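Side-chain contacts in Abbfa_003403 (Acinetobacter baumannii, PDB 4ZXH), which probably builds a nonribosomal peptide through condensation, adenylation, carrier and thioesterase domains, the carrier bearing a phosphopantetheine arm: residues Q988-K993 and S1008-K1013; E981-F986 and V995-D1000; A973-I978 and T1036-G1041; T1024-A1029 and E1042-N1047. All coordinates share one frame; numbering follows the deposited sequence.

Interaction 1: Q988-K993 and S1008-K1013; sequences QILSVK and SLLAVK. With PNS (4'-phosphopantetheine), chain B.
Leu1010 faces Ile989 and Leu990 where the end of helix 977-990 meets the first turns of helix 1008-1022 in the peptidyl carrier protein, a four-helix-bundle fold; no hydrogen bond crosses between the segments, and the contact is van der Waals packing. Residues 1008-1013 begin with the carrier serine. Ser1008 OG is covalently joined to P24 of the 4'-phosphopantetheine at 1.6 Å, and Ser1008 N donates a hydrogen bond of 2.7 Å to PNS O25, with an N-H...O angle of 148°. The phosphate thus sits at the start of helix 1008-1022, where the helix dipole would probably favour its negative charge; the cofactor is also hydrogen-bonded to Arg346 NE and Asn351 OD1 of the condensation domain. Two positions on, Leu1010 turns toward helix 977-990, and its fork divides the work. CD1 takes the end of that helix, 3.9 Å from Leu990 CD2 and 3.7 Å from Ile989 O, while CD2 lies 4.4 Å from Ile989 CG1. Phe1001 touches both leucines, extending this partly exposed patch. Val1012 instead packs on Trp27 and Tyr28 of the condensation domain. Last comes Lys1013, whose largely extended middle (chi2 -176°, chi3 -163°) carries NZ away, leaving CB to meet Ile989 CD1 at 4.4 Å.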
loop_
_atom_site.group_PDB
_atom_site.type_symbol
_atom_site.label_atom_id
_atom_site.label_comp_id
_atom_site.label_asym_id
_atom_site.label_seq_id
_atom_site.Cartn_x
_atom_site.Cartn_y
_atom_site.Cartn_z
ATOM N N GLN A 988 -28.674 2.249 -7.013
ATOM C CA GLN A 988 -29.870 1.679 -6.413
ATOM C C GLN A 988 -29.540 1.193 -4.963
ATOM O O GLN A 988 -30.272 1.451 -3.997
ATOM C CB GLN A 988 -30.401 0.503 -7.188
ATOM C CG GLN A 988 -31.312 0.846 -8.169
ATOM C CD GLN A 988 -32.631 0.164 -8.012
ATOM O OE1 GLN A 988 -32.834 -0.890 -7.351
ATOM N NE2 GLN A 988 -33.512 0.648 -8.783
ATOM N N ILE A 989 -28.364 0.583 -4.812
ATOM C CA ILE A 989 -27.888 -0.023 -3.549
ATOM C C ILE A 989 -27.329 1.021 -2.522
ATOM O O ILE A 989 -27.438 0.859 -1.303
ATOM C CB ILE A 989 -26.803 -1.096 -3.882
ATOM C CG1 ILE A 989 -26.519 -2.018 -2.718
ATOM C CG2 ILE A 989 -25.509 -0.449 -4.239
ATOM C CD1 ILE A 989 -27.671 -2.878 -2.406
ATOM N N LEU A 990 -26.805 2.130 -3.037
ATOM C CA LEU A 990 -26.224 3.203 -2.223
ATOM C C LEU A 990 -27.160 4.387 -1.998
ATOM O O LEU A 990 -26.831 5.284 -1.230
ATOM C CB LEU A 990 -24.958 3.759 -2.877
ATOM C CG LEU A 990 -23.774 2.840 -3.103
ATOM C CD1 LEU A 990 -22.773 3.552 -3.986
ATOM C CD2 LEU A 990 -23.155 2.516 -1.782
ATOM N N SER A 991 -28.294 4.407 -2.697
ATOM C CA SER A 991 -29.194 5.565 -2.706
ATOM C C SER A 991 -28.473 6.858 -3.076
ATOM O O SER A 991 -28.593 7.874 -2.396
ATOM C CB SER A 991 -29.879 5.730 -1.359
ATOM O OG SER A 991 -30.399 4.490 -0.936
ATOM N N VAL A 992 -27.714 6.797 -4.158
ATOM C CA VAL A 992 -27.047 7.959 -4.710
ATOM C C VAL A 992 -27.692 8.199 -6.063
ATOM O O VAL A 992 -27.800 7.262 -6.838
ATOM C CB VAL A 992 -25.536 7.730 -4.846
ATOM C CG1 VAL A 992 -24.838 8.965 -5.367
ATOM C CG2 VAL A 992 -24.971 7.338 -3.511
ATOM N N LYS A 993 -28.135 9.430 -6.334
ATOM C CA LYS A 993 -28.960 9.690 -7.510
ATOM C C LYS A 993 -28.215 9.386 -8.787
ATOM O O LYS A 993 -28.747 8.673 -9.624
ATOM C CB LYS A 993 -29.464 11.135 -7.546
ATOM C CG LYS A 993 -30.428 11.503 -6.410
ATOM C CD LYS A 993 -31.680 10.640 -6.436
ATOM C CE LYS A 993 -32.572 10.971 -7.623
ATOM N NZ LYS A 993 -33.735 10.055 -7.679
ATOM N N SER A 1008 -19.013 -2.484 4.296
ATOM C CA SER A 1008 -18.801 -3.916 4.197
ATOM C C SER A 1008 -20.062 -4.788 4.006
ATOM O O SER A 1008 -20.084 -5.588 3.082
ATOM C CB SER A 1008 -17.989 -4.353 5.411
ATOM O OG SER A 1008 -16.643 -3.930 5.196
ATOM N N LEU A 1009 -21.109 -4.634 4.812
ATOM C CA LEU A 1009 -22.333 -5.410 4.554
ATOM C C LEU A 1009 -22.906 -5.108 3.156
ATOM O O LEU A 1009 -23.251 -6.037 2.417
ATOM C CB LEU A 1009 -23.396 -5.146 5.619
ATOM C CG LEU A 1009 -24.724 -5.895 5.463
ATOM C CD1 LEU A 1009 -24.468 -7.363 5.129
ATOM C CD2 LEU A 1009 -25.609 -5.780 6.701
ATOM N N LEU A 1010 -22.992 -3.831 2.783
ATOM C CA LEU A 1010 -23.474 -3.465 1.439
ATOM C C LEU A 1010 -22.694 -4.151 0.323
ATOM O O LEU A 1010 -23.282 -4.615 -0.645
ATOM C CB LEU A 1010 -23.404 -1.956 1.203
ATOM C CG LEU A 1010 -24.535 -1.096 1.751
ATOM C CD1 LEU A 1010 -24.560 0.222 1.009
ATOM C CD2 LEU A 1010 -25.840 -1.804 1.610
ATOM N N ALA A 1011 -21.372 -4.202 0.463
ATOM C CA ALA A 1011 -20.522 -4.878 -0.510
ATOM C C ALA A 1011 -20.905 -6.347 -0.685
ATOM O O ALA A 1011 -20.840 -6.872 -1.795
ATOM C CB ALA A 1011 -19.080 -4.771 -0.109
ATOM N N VAL A 1012 -21.302 -7.012 0.399
ATOM C CA VAL A 1012 -21.746 -8.396 0.290
ATOM C C VAL A 1012 -23.046 -8.466 -0.503
ATOM O O VAL A 1012 -23.206 -9.325 -1.359
ATOM C CB VAL A 1012 -21.944 -9.055 1.661
ATOM C CG1 VAL A 1012 -22.759 -10.307 1.507
ATOM C CG2 VAL A 1012 -20.595 -9.365 2.317
ATOM N N LYS A 1013 -23.957 -7.534 -0.237
ATOM C CA LYS A 1013 -25.219 -7.489 -0.956
ATOM C C LYS A 1013 -24.976 -7.201 -2.424
ATOM O O LYS A 1013 -25.537 -7.859 -3.294
ATOM C CB LYS A 1013 -26.157 -6.438 -0.356
ATOM C CG LYS A 1013 -26.624 -6.768 1.074
ATOM C CD LYS A 1013 -27.629 -5.728 1.579
ATOM C CE LYS A 1013 -27.809 -5.761 3.104
ATOM N NZ LYS A 1013 -28.521 -6.960 3.603
HETATM O O23 PNS B . -14.741 -2.289 5.619
HETATM P P24 PNS B . -16.125 -2.678 6.070
HETATM O O25 PNS B . -17.190 -1.616 6.106
HETATM O O27 PNS B . -15.934 -3.239 7.570
HETATM C C28 PNS B . -15.013 -4.292 7.837
HETATM C C29 PNS B . -15.095 -4.654 9.310
HETATM C C30 PNS B . -16.555 -5.035 9.562
HETATM C C31 PNS B . -14.696 -3.440 10.151
HETATM C C32 PNS B . -14.121 -5.803 9.609
HETATM O O33 PNS B . -12.875 -5.484 8.969
HETATM C C34 PNS B . -13.961 -6.002 11.104
HETATM O O35 PNS B . -14.906 -6.312 11.829
HETATM N N36 PNS B . -12.756 -5.844 11.633
HETATM C C37 PNS B . -12.502 -6.010 13.055
HETATM C C38 PNS B . -11.472 -7.128 13.212
HETATM C C39 PNS B . -11.727 -7.869 14.489
HETATM O O40 PNS B . -12.868 -8.074 14.876
HETATM N N41 PNS B . -10.625 -8.255 15.117
HETATM C C42 PNS B . -10.516 -8.987 16.355
HETATM C C43 PNS B . -9.049 -8.808 16.689
HETATM S S44 PNS B . -8.924 -7.451 17.862
#

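Interaction 2: E981-F986 and V995-D1000; sequences ELCTTF and VGIHDD
In the carrier-protein bundle the long loop between helices 977-990 and 1008-1022 folds back on the first of them, bringing Val995, Ile997 and Asp999 against Cys983 and Phe986. The contact is largely buried. Cys983 has its SG turned beside the backbone N (chi1 -81°), which directs the sulfur at the loop: it lies 4.2 Å from Ile997 CG2, and Val995 O is 3.4 Å from Cys983 SG. One helical turn later, Phe986 touches Val995 through the root of its side chain, CB standing 4.1 Å from Val995 CG1. The ring itself reaches farther along the loop. Its CE2 comes to 4.2 Å from Asp999 O, which lies at the ring edge, near its plane, while Phe1001 makes an edge-to-face stack with the same ring and Val1037 of helix 1037-1046 also touches it. The loop keeps its course through a type I beta turn from Gly996 to Asp999, closed by Asp999 N donating to Gly996 O at 3.0 Å. A side-chain bond spans the same turn in the reverse sense: Gly996 N donates to Asp999 OD2 at 3.0 Å, nearly straight at 170°, and meets that oxygen from above the carboxylate plane.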
loop_
_atom_site.group_PDB
_atom_site.type_symbol
_atom_site.label_atom_id
_atom_site.label_comp_id
_atom_site.label_asym_id
_atom_site.label_seq_id
_atom_site.Cartn_x
_atom_site.Cartn_y
_atom_site.Cartn_z
ATOM N N GLU A 981 -25.145 -1.315 -16.360
ATOM C CA GLU A 981 -25.641 -2.198 -15.309
ATOM C C GLU A 981 -24.968 -1.947 -13.945
ATOM O O GLU A 981 -25.623 -2.000 -12.906
ATOM C CB GLU A 981 -25.455 -3.660 -15.709
ATOM C CG GLU A 981 -25.926 -4.641 -14.649
ATOM C CD GLU A 981 -27.291 -5.254 -14.941
ATOM O OE1 GLU A 981 -27.576 -5.553 -16.125
ATOM O OE2 GLU A 981 -28.078 -5.431 -13.976
ATOM N N LEU A 982 -23.670 -1.674 -13.934
ATOM C CA LEU A 982 -22.994 -1.392 -12.670
ATOM C C LEU A 982 -23.423 -0.041 -12.095
ATOM O O LEU A 982 -23.599 0.088 -10.888
ATOM C CB LEU A 982 -21.475 -1.427 -12.840
ATOM C CG LEU A 982 -20.905 -2.792 -13.241
ATOM C CD1 LEU A 982 -19.411 -2.697 -13.628
ATOM C CD2 LEU A 982 -21.143 -3.805 -12.115
ATOM N N CYS A 983 -23.603 0.965 -12.946
ATOM C CA CYS A 983 -24.008 2.270 -12.444
ATOM C C CYS A 983 -25.372 2.184 -11.806
ATOM O O CYS A 983 -25.541 2.581 -10.655
ATOM C CB CYS A 983 -24.023 3.328 -13.545
ATOM S SG CYS A 983 -22.418 4.009 -13.905
ATOM N N THR A 984 -26.341 1.659 -12.545
ATOM C CA THR A 984 -27.662 1.429 -11.974
ATOM C C THR A 984 -27.598 0.626 -10.666
ATOM O O THR A 984 -28.319 0.909 -9.720
ATOM C CB THR A 984 -28.552 0.715 -12.965
ATOM O OG1 THR A 984 -28.776 1.596 -14.061
ATOM C CG2 THR A 984 -29.870 0.427 -12.351
ATOM N N THR A 985 -26.700 -0.347 -10.588
ATOM C CA THR A 985 -26.625 -1.140 -9.371
ATOM C C THR A 985 -26.009 -0.330 -8.228
ATOM O O THR A 985 -26.550 -0.310 -7.117
ATOM C CB THR A 985 -25.854 -2.434 -9.583
ATOM O OG1 THR A 985 -26.540 -3.229 -10.555
ATOM C CG2 THR A 985 -25.869 -3.205 -8.343
ATOM N N PHE A 986 -24.913 0.370 -8.493
ATOM C CA PHE A 986 -24.373 1.295 -7.493
ATOM C C PHE A 986 -25.416 2.291 -7.003
ATOM O O PHE A 986 -25.532 2.492 -5.785
ATOM C CB PHE A 986 -23.190 2.075 -8.030
ATOM C CG PHE A 986 -21.886 1.349 -7.936
ATOM C CD1 PHE A 986 -21.824 -0.027 -8.171
ATOM C CD2 PHE A 986 -20.711 2.051 -7.655
ATOM C CE1 PHE A 986 -20.602 -0.706 -8.113
ATOM C CE2 PHE A 986 -19.494 1.389 -7.593
ATOM C CZ PHE A 986 -19.430 0.008 -7.831
ATOM N N VAL A 995 -24.404 8.265 -10.543
ATOM C CA VAL A 995 -23.086 7.705 -10.273
ATOM C C VAL A 995 -22.245 7.662 -11.530
ATOM O O VAL A 995 -22.667 7.137 -12.558
ATOM C CB VAL A 995 -23.186 6.279 -9.682
ATOM C CG1 VAL A 995 -21.866 5.550 -9.771
ATOM C CG2 VAL A 995 -23.663 6.329 -8.230
ATOM N N GLY A 996 -21.050 8.229 -11.440
ATOM C CA GLY A 996 -20.140 8.238 -12.560
ATOM C C GLY A 996 -19.203 7.066 -12.455
ATOM O O GLY A 996 -18.978 6.553 -11.370
ATOM N N ILE A 997 -18.621 6.660 -13.576
ATOM C CA ILE A 997 -17.807 5.457 -13.601
ATOM C C ILE A 997 -16.495 5.571 -12.808
ATOM O O ILE A 997 -15.793 4.579 -12.651
ATOM C CB ILE A 997 -17.496 5.047 -15.048
ATOM C CG1 ILE A 997 -16.567 6.060 -15.714
ATOM C CG2 ILE A 997 -18.796 4.878 -15.847
ATOM C CD1 ILE A 997 -16.168 5.666 -17.112
ATOM N N HIS A 998 -16.179 6.751 -12.282
ATOM C CA HIS A 998 -14.984 6.916 -11.444
ATOM C C HIS A 998 -15.309 7.149 -9.967
ATOM O O HIS A 998 -14.419 7.391 -9.166
ATOM C CB HIS A 998 -14.121 8.060 -11.974
ATOM C CG HIS A 998 -13.556 7.776 -13.328
ATOM N ND1 HIS A 998 -13.571 8.694 -14.358
ATOM C CD2 HIS A 998 -13.003 6.650 -13.834
ATOM C CE1 HIS A 998 -13.033 8.151 -15.435
ATOM N NE2 HIS A 998 -12.676 6.912 -15.142
ATOM N N ASP A 999 -16.584 7.068 -9.613
ATOM C CA ASP A 999 -16.991 7.199 -8.222
ATOM C C ASP A 999 -16.718 5.907 -7.503
ATOM O O ASP A 999 -17.066 4.833 -7.988
ATOM C CB ASP A 999 -18.475 7.572 -8.103
ATOM C CG ASP A 999 -18.755 8.992 -8.575
ATOM O OD1 ASP A 999 -17.789 9.784 -8.676
ATOM O OD2 ASP A 999 -19.930 9.315 -8.845
ATOM N N ASP A 1000 -16.094 6.023 -6.338
ATOM C CA ASP A 1000 -15.712 4.866 -5.549
ATOM C C ASP A 1000 -16.869 4.418 -4.642
ATOM O O ASP A 1000 -17.518 5.220 -3.955
ATOM C CB ASP A 1000 -14.454 5.184 -4.743
ATOM C CG ASP A 1000 -13.949 4.000 -3.944
ATOM O OD1 ASP A 1000 -14.638 3.574 -2.983
ATOM O OD2 ASP A 1000 -12.848 3.507 -4.278
#

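Interaction 3: A973-I978 and T1036-G1041; sequences APRDPI and TVERLG
Arg975 NH2 lies near two carboxylates: it forms a salt bridge with Glu979 OE2 and stands 4.1 Å from Glu1038 OE2, too far for a salt bridge. Its nearest touch on Glu1038 is in fact with the aliphatic part, Arg975 NH2 to Glu1038 CG being 3.6 Å. The guanidinium and carboxylate planes are 33° apart. Glu1038 sends CG away from its own backbone N (chi1 -166°), bringing this methylene beside the arginine, whose chain bends at chi3 as it approaches. Asn1225, in the thioesterase domain, takes NH1 of the same guanidinium. The second touch is apolar: Ile978 CG2 lies 3.8 Å from Gly1041 CA and 4.0 Å from Gly1041 O, and, as Gly1041 carries no side chain, the methyl rests directly on the helix backbone. These contacts join the lead-in and first turn of the first helix of the carrier-protein bundle to the first half of the last. Each of these helices has its N-cap. Thr1036 OG1 accepts from Arg1039 N at 3.1 Å, with an N-H...O angle of 165°, and Asp976 OD1 accepts from Glu979 N. Since Arg975 gives its ion pair to Glu979 on its own side, attraction to Glu1038 is probably only supplementary, and close contact between the segments rests on van der Waals packing at Glu1038 CG and Gly1041.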
loop_
_atom_site.group_PDB
_atom_site.type_symbol
_atom_site.label_atom_id
_atom_site.label_comp_id
_atom_site.label_asym_id
_atom_site.label_seq_id
_atom_site.Cartn_x
_atom_site.Cartn_y
_atom_site.Cartn_z
ATOM N N ALA A 973 -20.215 9.536 -17.600
ATOM C CA ALA A 973 -21.358 8.637 -17.760
ATOM C C ALA A 973 -20.889 7.269 -18.248
ATOM O O ALA A 973 -19.884 7.189 -18.930
ATOM C CB ALA A 973 -22.361 9.237 -18.721
ATOM N N PRO A 974 -21.606 6.190 -17.885
ATOM C CA PRO A 974 -21.297 4.821 -18.327
ATOM C C PRO A 974 -21.296 4.709 -19.843
ATOM O O PRO A 974 -22.044 5.427 -20.470
ATOM C CB PRO A 974 -22.425 3.993 -17.712
ATOM C CG PRO A 974 -23.518 4.973 -17.484
ATOM C CD PRO A 974 -22.816 6.217 -17.055
ATOM N N ARG A 975 -20.476 3.842 -20.429
ATOM C CA ARG A 975 -20.264 3.901 -21.880
ATOM C C ARG A 975 -20.729 2.660 -22.656
ATOM O O ARG A 975 -20.905 2.715 -23.874
ATOM C CB ARG A 975 -18.776 4.175 -22.160
ATOM C CG ARG A 975 -18.267 5.501 -21.536
ATOM C CD ARG A 975 -16.743 5.553 -21.369
ATOM N NE ARG A 975 -16.269 4.547 -20.422
ATOM C CZ ARG A 975 -14.985 4.286 -20.195
ATOM N NH1 ARG A 975 -14.050 4.970 -20.845
ATOM N NH2 ARG A 975 -14.634 3.352 -19.313
ATOM N N ASP A 976 -20.952 1.549 -21.967
ATOM C CA ASP A 976 -21.424 0.349 -22.645
ATOM C C ASP A 976 -22.419 -0.381 -21.733
ATOM O O ASP A 976 -22.672 0.084 -20.616
ATOM C CB ASP A 976 -20.221 -0.524 -23.062
ATOM C CG ASP A 976 -19.450 -1.094 -21.882
ATOM O OD1 ASP A 976 -19.790 -0.787 -20.724
ATOM O OD2 ASP A 976 -18.483 -1.857 -22.123
ATOM N N PRO A 977 -23.017 -1.499 -22.200
ATOM C CA PRO A 977 -23.971 -2.196 -21.320
ATOM C C PRO A 977 -23.428 -2.625 -19.930
ATOM O O PRO A 977 -24.176 -2.628 -18.957
ATOM C CB PRO A 977 -24.354 -3.427 -22.152
ATOM C CG PRO A 977 -24.294 -2.935 -23.575
ATOM C CD PRO A 977 -23.118 -1.975 -23.598
ATOM N N ILE A 978 -22.161 -2.997 -19.835
ATOM C CA ILE A 978 -21.617 -3.404 -18.549
ATOM C C ILE A 978 -21.565 -2.220 -17.584
ATOM O O ILE A 978 -21.961 -2.322 -16.425
ATOM C CB ILE A 978 -20.210 -4.003 -18.700
ATOM C CG1 ILE A 978 -20.281 -5.449 -19.222
ATOM C CG2 ILE A 978 -19.452 -3.923 -17.391
ATOM C CD1 ILE A 978 -18.920 -6.070 -19.463
ATOM N N THR A 1036 -14.467 1.144 -8.324
ATOM C CA THR A 1036 -15.207 2.059 -9.184
ATOM C C THR A 1036 -15.882 1.267 -10.279
ATOM O O THR A 1036 -15.486 0.135 -10.549
ATOM C CB THR A 1036 -14.317 3.099 -9.835
ATOM O OG1 THR A 1036 -13.475 2.444 -10.795
ATOM C CG2 THR A 1036 -13.488 3.851 -8.781
ATOM N N VAL A 1037 -16.888 1.853 -10.927
ATOM C CA VAL A 1037 -17.572 1.147 -12.010
ATOM C C VAL A 1037 -16.606 0.892 -13.165
ATOM O O VAL A 1037 -16.612 -0.186 -13.762
ATOM C CB VAL A 1037 -18.782 1.920 -12.516
ATOM C CG1 VAL A 1037 -19.336 1.254 -13.755
ATOM C CG2 VAL A 1037 -19.839 1.983 -11.435
ATOM N N GLU A 1038 -15.744 1.866 -13.455
ATOM C CA GLU A 1038 -14.796 1.675 -14.543
ATOM C C GLU A 1038 -13.934 0.444 -14.306
ATOM O O GLU A 1038 -13.837 -0.438 -15.172
ATOM C CB GLU A 1038 -13.891 2.888 -14.727
ATOM C CG GLU A 1038 -13.143 2.856 -16.067
ATOM C CD GLU A 1038 -11.771 3.491 -16.001
ATOM O OE1 GLU A 1038 -11.108 3.356 -14.951
ATOM O OE2 GLU A 1038 -11.363 4.142 -16.986
ATOM N N ARG A 1039 -13.309 0.396 -13.128
ATOM C CA ARG A 1039 -12.311 -0.619 -12.853
ATOM C C ARG A 1039 -12.944 -2.003 -12.768
ATOM O O ARG A 1039 -12.381 -2.983 -13.258
ATOM C CB ARG A 1039 -11.553 -0.279 -11.569
ATOM C CG ARG A 1039 -10.459 0.732 -11.831
ATOM C CD ARG A 1039 -9.866 1.375 -10.577
ATOM N NE ARG A 1039 -9.335 0.451 -9.566
ATOM C CZ ARG A 1039 -8.404 -0.472 -9.786
ATOM N NH1 ARG A 1039 -7.889 -0.668 -11.000
ATOM N NH2 ARG A 1039 -8.000 -1.228 -8.789
ATOM N N LEU A 1040 -14.122 -2.081 -12.162
ATOM C CA LEU A 1040 -14.802 -3.360 -12.001
ATOM C C LEU A 1040 -15.307 -3.818 -13.353
ATOM O O LEU A 1040 -15.292 -5.000 -13.662
ATOM C CB LEU A 1040 -15.948 -3.228 -10.995
ATOM C CG LEU A 1040 -16.836 -4.428 -10.656
ATOM C CD1 LEU A 1040 -16.059 -5.569 -10.014
ATOM C CD2 LEU A 1040 -17.927 -3.934 -9.729
ATOM N N GLY A 1041 -15.736 -2.854 -14.161
ATOM C CA GLY A 1041 -16.233 -3.114 -15.499
ATOM C C GLY A 1041 -15.158 -3.700 -16.392
ATOM O O GLY A 1041 -15.461 -4.575 -17.194
#

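Interaction 4: T1024-A1029 and E1042-N1047; sequences TELSVA and EIIREN
Asn1047, following helix 1037-1046, has its CB pointing toward Thr1024, and CG is placed anti to the backbone N, chi1 -176°. At CG the amide divides. OD1 turns to the residues just after it and accepts a hydrogen bond from Glu1049 N, whereas ND2 goes across to the other segment, coming 3.3 Å from Thr1024 CG2 and 4.1 Å from Thr1024 CB. The two side chains approach from opposite directions, and the amide nitrogen meets a methyl branch, so this is a packing contact; Thr1024 is poorly ordered, which makes its exact spacing uncertain. In the four-helix carrier-protein bundle, residues 1024-1027 lie in the link from helix 1008-1022 to the short helix 1028-1033, and here that link lies against the last helix. Ser1027 N-caps the short helix through OG, which accepts from Leu1030 N. Between these points Leu1026 points toward the last helix, its CD1 resting 4.3 Å from Ile1044 CD1. Leu1018 of helix 1008-1022 also touches Leu1026, and Phe1022 touches Ile1044.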
loop_
_atom_site.group_PDB
_atom_site.type_symbol
_atom_site.label_atom_id
_atom_site.label_comp_id
_atom_site.label_asym_id
_atom_site.label_seq_id
_atom_site.Cartn_x
_atom_site.Cartn_y
_atom_site.Cartn_z
ATOM N N THR A 1024 -21.845 -14.993 -13.402
ATOM C CA THR A 1024 -20.528 -15.443 -12.943
ATOM C C THR A 1024 -20.291 -15.227 -11.457
ATOM O O THR A 1024 -21.044 -14.521 -10.785
ATOM C CB THR A 1024 -19.391 -14.735 -13.695
ATOM O OG1 THR A 1024 -19.583 -13.313 -13.634
ATOM C CG2 THR A 1024 -19.349 -15.198 -15.142
ATOM N N GLU A 1025 -19.222 -15.843 -10.960
ATOM C CA GLU A 1025 -18.819 -15.687 -9.576
ATOM C C GLU A 1025 -17.863 -14.494 -9.445
ATOM O O GLU A 1025 -16.829 -14.433 -10.115
ATOM C CB GLU A 1025 -18.174 -16.980 -9.054
ATOM N N LEU A 1026 -18.250 -13.533 -8.607
ATOM C CA LEU A 1026 -17.387 -12.433 -8.202
ATOM C C LEU A 1026 -17.185 -12.503 -6.701
ATOM O O LEU A 1026 -18.001 -13.097 -5.991
ATOM C CB LEU A 1026 -17.997 -11.087 -8.555
ATOM C CG LEU A 1026 -18.609 -11.013 -9.938
ATOM C CD1 LEU A 1026 -19.191 -9.617 -10.146
ATOM C CD2 LEU A 1026 -17.565 -11.377 -10.992
ATOM N N SER A 1027 -16.124 -11.880 -6.206
ATOM C CA SER A 1027 -15.854 -11.916 -4.778
ATOM C C SER A 1027 -15.916 -10.514 -4.196
ATOM O O SER A 1027 -15.804 -9.544 -4.934
ATOM C CB SER A 1027 -14.493 -12.552 -4.502
ATOM O OG SER A 1027 -13.513 -12.117 -5.427
ATOM N N VAL A 1028 -16.107 -10.407 -2.880
ATOM C CA VAL A 1028 -16.015 -9.106 -2.232
ATOM C C VAL A 1028 -14.569 -8.632 -2.340
ATOM O O VAL A 1028 -14.290 -7.422 -2.326
ATOM C CB VAL A 1028 -16.486 -9.147 -0.760
ATOM C CG1 VAL A 1028 -18.001 -9.229 -0.688
ATOM C CG2 VAL A 1028 -15.897 -10.324 -0.051
ATOM N N ALA A 1029 -13.653 -9.585 -2.505
ATOM C CA ALA A 1029 -12.252 -9.247 -2.696
ATOM C C ALA A 1029 -12.064 -8.478 -3.999
ATOM O O ALA A 1029 -11.324 -7.490 -4.036
ATOM C CB ALA A 1029 -11.383 -10.490 -2.674
ATOM N N GLU A 1042 -13.909 -3.240 -16.261
ATOM C CA GLU A 1042 -12.813 -3.817 -17.051
ATOM C C GLU A 1042 -12.607 -5.288 -16.674
ATOM O O GLU A 1042 -12.389 -6.137 -17.544
ATOM C CB GLU A 1042 -11.507 -3.025 -16.868
ATOM C CG GLU A 1042 -11.588 -1.588 -17.369
ATOM C CD GLU A 1042 -10.355 -0.741 -17.054
ATOM O OE1 GLU A 1042 -9.419 -1.232 -16.389
ATOM O OE2 GLU A 1042 -10.330 0.435 -17.482
ATOM N N ILE A 1043 -12.697 -5.582 -15.377
ATOM C CA ILE A 1043 -12.558 -6.939 -14.863
ATOM C C ILE A 1043 -13.634 -7.873 -15.408
ATOM O O ILE A 1043 -13.350 -8.982 -15.850
ATOM C CB ILE A 1043 -12.623 -6.941 -13.328
ATOM C CG1 ILE A 1043 -11.326 -6.376 -12.761
ATOM C CG2 ILE A 1043 -12.887 -8.342 -12.786
ATOM C CD1 ILE A 1043 -10.105 -7.009 -13.367
ATOM N N ILE A 1044 -14.876 -7.417 -15.362
ATOM C CA ILE A 1044 -15.990 -8.200 -15.857
ATOM C C ILE A 1044 -15.917 -8.364 -17.378
ATOM O O ILE A 1044 -16.249 -9.420 -17.922
ATOM C CB ILE A 1044 -17.301 -7.540 -15.463
ATOM C CG1 ILE A 1044 -17.488 -7.639 -13.957
ATOM C CG2 ILE A 1044 -18.463 -8.178 -16.166
ATOM C CD1 ILE A 1044 -18.724 -6.914 -13.463
ATOM N N ARG A 1045 -15.450 -7.315 -18.049
ATOM C CA ARG A 1045 -15.340 -7.277 -19.509
ATOM C C ARG A 1045 -14.362 -8.323 -20.042
ATOM O O ARG A 1045 -14.535 -8.832 -21.163
ATOM C CB ARG A 1045 -14.913 -5.881 -19.955
ATOM C CG ARG A 1045 -14.977 -5.641 -21.435
ATOM C CD ARG A 1045 -14.766 -4.165 -21.767
ATOM N NE ARG A 1045 -15.852 -3.332 -21.254
ATOM C CZ ARG A 1045 -15.712 -2.431 -20.284
ATOM N NH1 ARG A 1045 -14.527 -2.224 -19.718
ATOM N NH2 ARG A 1045 -16.755 -1.725 -19.884
ATOM N N GLU A 1046 -13.337 -8.623 -19.234
ATOM C CA GLU A 1046 -12.309 -9.611 -19.577
ATOM C C GLU A 1046 -12.895 -11.000 -19.777
ATOM O O GLU A 1046 -12.387 -11.783 -20.578
ATOM C CB GLU A 1046 -11.226 -9.691 -18.495
ATOM C CG GLU A 1046 -10.164 -8.610 -18.534
ATOM C CD GLU A 1046 -9.224 -8.657 -17.327
ATOM O OE1 GLU A 1046 -9.342 -9.594 -16.496
ATOM O OE2 GLU A 1046 -8.371 -7.745 -17.208
ATOM N N ASN A 1047 -13.943 -11.309 -19.019
ATOM C CA ASN A 1047 -14.606 -12.605 -19.100
ATOM C C ASN A 1047 -15.585 -12.666 -20.264
ATOM O O ASN A 1047 -16.731 -12.246 -20.130
ATOM C CB ASN A 1047 -15.340 -12.902 -17.797
ATOM C CG ASN A 1047 -15.976 -14.279 -17.782
ATOM O OD1 ASN A 1047 -16.049 -14.971 -18.802
ATOM N ND2 ASN A 1047 -16.452 -14.680 -16.616
#

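All four contacts belong to the carrier protein, and helix 977-990 serves interactions 3, 2 and 1 in turn from its start to its end. Interactions 2 and 3 are the closest pair, with centres 7 Å apart; Ile997 O lies 2.8 Å from Glu1038 N, a probable hydrogen bond tying the loop to helix 1037-1046. That helix continues into interaction 4, where Arg1045 NH2 forms a salt bridge of 2.8 Å with Asp976 OD2 of interaction 3. Interaction 1 holds the phosphopantetheine-bearing Ser1008. Its centre is about 17 Å from that of interaction 4, yet Val1028 CG1 packs 4.0 Å from Val1012 CA, joining the two beside the condensation domain.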